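Local coordinates for YflH protein (Bacillus subtilis, PDB 3D0W) that is of unknown function but folds as a small all-helical DUF3243 protein whose two copies pack together, at residues 75-78 / 79-83; 95-98 / 99-102. All blocks are in the same frame, centred on the assembly; numbering follows the deposited sequence.

Contact 1 of 2, residues 75-78 / 79-83; sequences EMLL and QELWS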
# COMPACT_ATOMS: atom_id res chain seq x y z
N GLU A 75 1.59 6.35 4.88
CA GLU A 75 1.83 7.34 3.85
C GLU A 75 3.14 7.13 3.10
O GLU A 75 3.23 7.41 1.90
CB GLU A 75 1.79 8.73 4.48
CG GLU A 75 0.37 9.13 4.86
CD GLU A 75 0.31 10.37 5.74
OE1 GLU A 75 1.30 11.14 5.77
OE2 GLU A 75 -0.73 10.58 6.38
N MSE A 76 4.14 6.63 3.82
CA MSE A 76 5.43 6.37 3.21
C MSE A 76 5.27 5.26 2.17
O MSE A 76 5.74 5.38 1.04
CB MSE A 76 6.43 5.94 4.27
CG MSE A 76 7.80 5.69 3.71
SE MSE A 76 8.57 7.30 2.96
CE MSE A 76 10.19 7.28 4.01
N LEU A 77 4.61 4.16 2.54
CA LEU A 77 4.40 3.07 1.59
C LEU A 77 3.59 3.55 0.38
O LEU A 77 3.93 3.26 -0.76
CB LEU A 77 3.69 1.89 2.26
CG LEU A 77 3.38 0.67 1.37
CD1 LEU A 77 4.68 0.10 0.84
CD2 LEU A 77 2.64 -0.41 2.18
N LEU A 78 2.51 4.30 0.63
CA LEU A 78 1.69 4.78 -0.47
C LEU A 78 2.46 5.62 -1.47
O LEU A 78 2.31 5.43 -2.69
CB LEU A 78 0.51 5.61 0.03
CG LEU A 78 -0.77 4.86 0.39
CD1 LEU A 78 -1.85 5.88 0.76
CD2 LEU A 78 -1.22 4.01 -0.82
N GLN A 79 3.27 6.55 -0.98
CA GLN A 79 4.03 7.40 -1.88
C GLN A 79 5.08 6.62 -2.66
O GLN A 79 5.31 6.90 -3.83
CB GLN A 79 4.72 8.54 -1.10
CG GLN A 79 3.76 9.62 -0.61
CD GLN A 79 2.96 10.29 -1.74
OE1 GLN A 79 3.48 10.53 -2.83
NE2 GLN A 79 1.71 10.60 -1.45
N GLU A 80 5.71 5.65 -2.01
CA GLU A 80 6.72 4.82 -2.68
C GLU A 80 6.06 3.96 -3.77
O GLU A 80 6.63 3.77 -4.84
CB GLU A 80 7.44 3.94 -1.67
CG GLU A 80 8.46 4.67 -0.80
CD GLU A 80 9.58 5.30 -1.61
OE1 GLU A 80 10.09 4.66 -2.55
OE2 GLU A 80 9.96 6.45 -1.29
N LEU A 81 4.87 3.45 -3.49
CA LEU A 81 4.14 2.65 -4.47
C LEU A 81 3.76 3.53 -5.65
O LEU A 81 3.89 3.14 -6.80
CB LEU A 81 2.86 2.05 -3.85
CG LEU A 81 3.05 0.83 -2.94
CD1 LEU A 81 1.75 0.49 -2.19
CD2 LEU A 81 3.49 -0.36 -3.79
N TRP A 82 3.29 4.74 -5.34
CA TRP A 82 2.86 5.68 -6.36
C TRP A 82 4.02 6.06 -7.28
O TRP A 82 3.84 6.24 -8.49
CB TRP A 82 2.32 6.95 -5.69
CG TRP A 82 1.43 7.80 -6.53
CD1 TRP A 82 1.72 9.02 -7.06
CD2 TRP A 82 0.08 7.51 -6.90
NE1 TRP A 82 0.62 9.52 -7.72
CE2 TRP A 82 -0.40 8.62 -7.64
CE3 TRP A 82 -0.78 6.43 -6.67
CZ2 TRP A 82 -1.70 8.68 -8.15
CZ3 TRP A 82 -2.08 6.49 -7.18
CH2 TRP A 82 -2.52 7.60 -7.91
N SER A 83 5.21 6.18 -6.70
CA SER A 83 6.39 6.57 -7.47
C SER A 83 6.85 5.53 -8.50
O SER A 83 7.57 5.87 -9.43
CB SER A 83 7.55 6.91 -6.52
OG SER A 83 8.15 5.73 -6.01
O HOH W 1 1.01 9.49 0.76

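Contact 2 of 2, residues 95-98 / 99-102; sequences QLLV and KLVD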
# COMPACT_ATOMS: atom_id res chain seq x y z
N GLN A 95 -8.28 3.04 -6.71
CA GLN A 95 -9.55 2.32 -6.58
C GLN A 95 -9.52 1.42 -5.35
O GLN A 95 -10.49 1.35 -4.58
CB GLN A 95 -9.80 1.45 -7.82
CG GLN A 95 -10.04 2.22 -9.12
CD GLN A 95 -10.00 1.31 -10.35
OE1 GLN A 95 -10.62 0.24 -10.36
NE2 GLN A 95 -9.27 1.72 -11.38
N LEU A 96 -8.39 0.73 -5.15
CA LEU A 96 -8.25 -0.17 -4.01
C LEU A 96 -8.27 0.62 -2.71
O LEU A 96 -8.86 0.18 -1.71
CB LEU A 96 -6.93 -0.97 -4.12
CG LEU A 96 -6.77 -2.16 -3.18
CD1 LEU A 96 -7.90 -3.16 -3.44
CD2 LEU A 96 -5.42 -2.83 -3.39
N LEU A 97 -7.64 1.78 -2.72
CA LEU A 97 -7.59 2.64 -1.55
C LEU A 97 -9.00 3.13 -1.18
O LEU A 97 -9.29 3.35 -0.01
CB LEU A 97 -6.68 3.85 -1.80
CG LEU A 97 -6.21 4.57 -0.54
CD1 LEU A 97 -5.23 3.67 0.19
CD2 LEU A 97 -5.55 5.90 -0.89
N VAL A 98 -9.86 3.33 -2.17
CA VAL A 98 -11.22 3.78 -1.89
C VAL A 98 -11.96 2.65 -1.15
O VAL A 98 -12.72 2.90 -0.21
CB VAL A 98 -11.99 4.14 -3.19
CG1 VAL A 98 -13.50 4.27 -2.90
CG2 VAL A 98 -11.47 5.46 -3.74
N LYS A 99 -11.72 1.41 -1.57
CA LYS A 99 -12.34 0.26 -0.93
C LYS A 99 -11.82 0.14 0.50
O LYS A 99 -12.55 -0.24 1.41
CB LYS A 99 -12.02 -1.02 -1.73
CG LYS A 99 -12.70 -1.09 -3.11
CD LYS A 99 -12.09 -2.17 -4.03
CE LYS A 99 -12.38 -3.59 -3.53
NZ LYS A 99 -11.88 -4.67 -4.46
N LEU A 100 -10.54 0.46 0.70
CA LEU A 100 -9.95 0.39 2.03
C LEU A 100 -10.58 1.46 2.92
O LEU A 100 -10.93 1.19 4.08
CB LEU A 100 -8.43 0.57 1.94
CG LEU A 100 -7.60 0.75 3.21
CD1 LEU A 100 -6.17 0.32 2.94
CD2 LEU A 100 -7.65 2.21 3.68
N VAL A 101 -10.74 2.67 2.39
CA VAL A 101 -11.34 3.75 3.17
C VAL A 101 -12.78 3.41 3.58
O VAL A 101 -13.17 3.62 4.73
CB VAL A 101 -11.32 5.07 2.38
CG1 VAL A 101 -12.21 6.11 3.06
CG2 VAL A 101 -9.90 5.59 2.29
N ASP A 102 -13.56 2.86 2.64
CA ASP A 102 -14.95 2.50 2.91
C ASP A 102 -15.13 1.11 3.53
O ASP A 102 -16.20 0.50 3.41
CB ASP A 102 -15.75 2.57 1.61
CG ASP A 102 -16.02 3.99 1.17
OD1 ASP A 102 -16.71 4.72 1.90
OD2 ASP A 102 -15.53 4.38 0.09

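Contact 1 of 2, residues 75-78 / 79-83
Leu77 and Leu81 meet one turn apart on the alpha-helix of residues 73-84, in an i to i+4 pairing of apolar side chains. Leu81 starts with CB 3.5 Å from the carbonyl oxygen of Leu77. CG, set anti to its own carbonyl carbon (chi1 -77°), swings back over the preceding turn and comes 3.4 Å from the same Leu77 O. Its CD1 then reaches Leu77 CG at 3.9 Å, the two side chains crossing obliquely. Branched leucines suit this face, because Leu77 also packs on Leu78 of the second subunit while Leu81 leans on Leu93 of helix 87-101. Cut back to an alanine here, the Leu81 side chain would no longer reach Leu77 CG and would probably leave a gap beside Leu93. The main chain is regular, and Leu81 N donates to Leu77 O at 2.9 Å. Elsewhere on the helix, Trp82 lies against Leu64 and forms a cation-pi contact with Lys90. Gln79, its chain bent at chi2 (-58°), holds its amide out from the helix with NE2 on the side of the preceding turn, where a water accepts from Gln79 NE2 at 2.6 Å and donates to Glu75 O at 3.2 Å, a carbonyl that also accepts the backbone N-H of Gln79.

Contact 2 of 2, residues 95-98 / 99-102
Val98 and Asp102, Leu97 and Val101, Leu96 and Leu100, and Gln95 and Lys99 are joined by four successive i to i+4 backbone bonds, from 2.9 Å for Val101 N to Leu97 O up to 3.3 Å for Lys99 N to Gln95 O. Asp102 is the first residue to leave helical backbone angles, yet its N-H still donates to Val98 O at 3.0 Å. Its side chain lies beside that of Val98, both pointing the same way, and carboxylate OD2 comes within 3.6 Å of Val98 CG1. OD2 is also 3.2 Å from Val98 O; since both are acceptors, this approach brings no bond, and an acid is tolerable here because Asp102 is exposed. Val101, beta-branched and compact, fits the inward side of the turn: with CG2 anti to its carbonyl carbon, that methyl presses to 3.3 Å from Leu97 O, while the residue packs on Leu36 and Lys37 of helix 23-48. Leu97 and Leu100 touch more loosely, CD1 to CD1 at 4.4 Å, and both reach Leu81 of the second subunit. Lys99 suits the edge of this apolar face. Its methylenes run back past Gln95 O, with CG 3.6 Å from that oxygen, and a bend at chi3 (68°) helps carry NZ away to a salt bridge with Glu89 of the second subunit. With leucines packed on its own chain's helices and on the second subunit, Gln95 and Asp102 exposed and Lys99 at the subunit boundary, these are the last turns of an amphipathic helix in an all-helical protein.

In the fold
From the N terminus, the long helix 23-48 comes first and helix 56-65 follows, before either contact begins. Contact 1 then lies within helix 73-84, and contact 2 near the end of helix 87-101. Each is confined to consecutive turns of one helix, so neither closes a loop; they stand in series, without nesting or crossing, their centres about 15 Å apart. The two meet directly where Leu78 CD1 packs on Leu97 CD2 at 4.0 Å, tying together two helices that are successive in the chain. Both also lean on helices 23-48 and 56-65, and both reach the second subunit, so that the core of the chain runs on into the dimer interface.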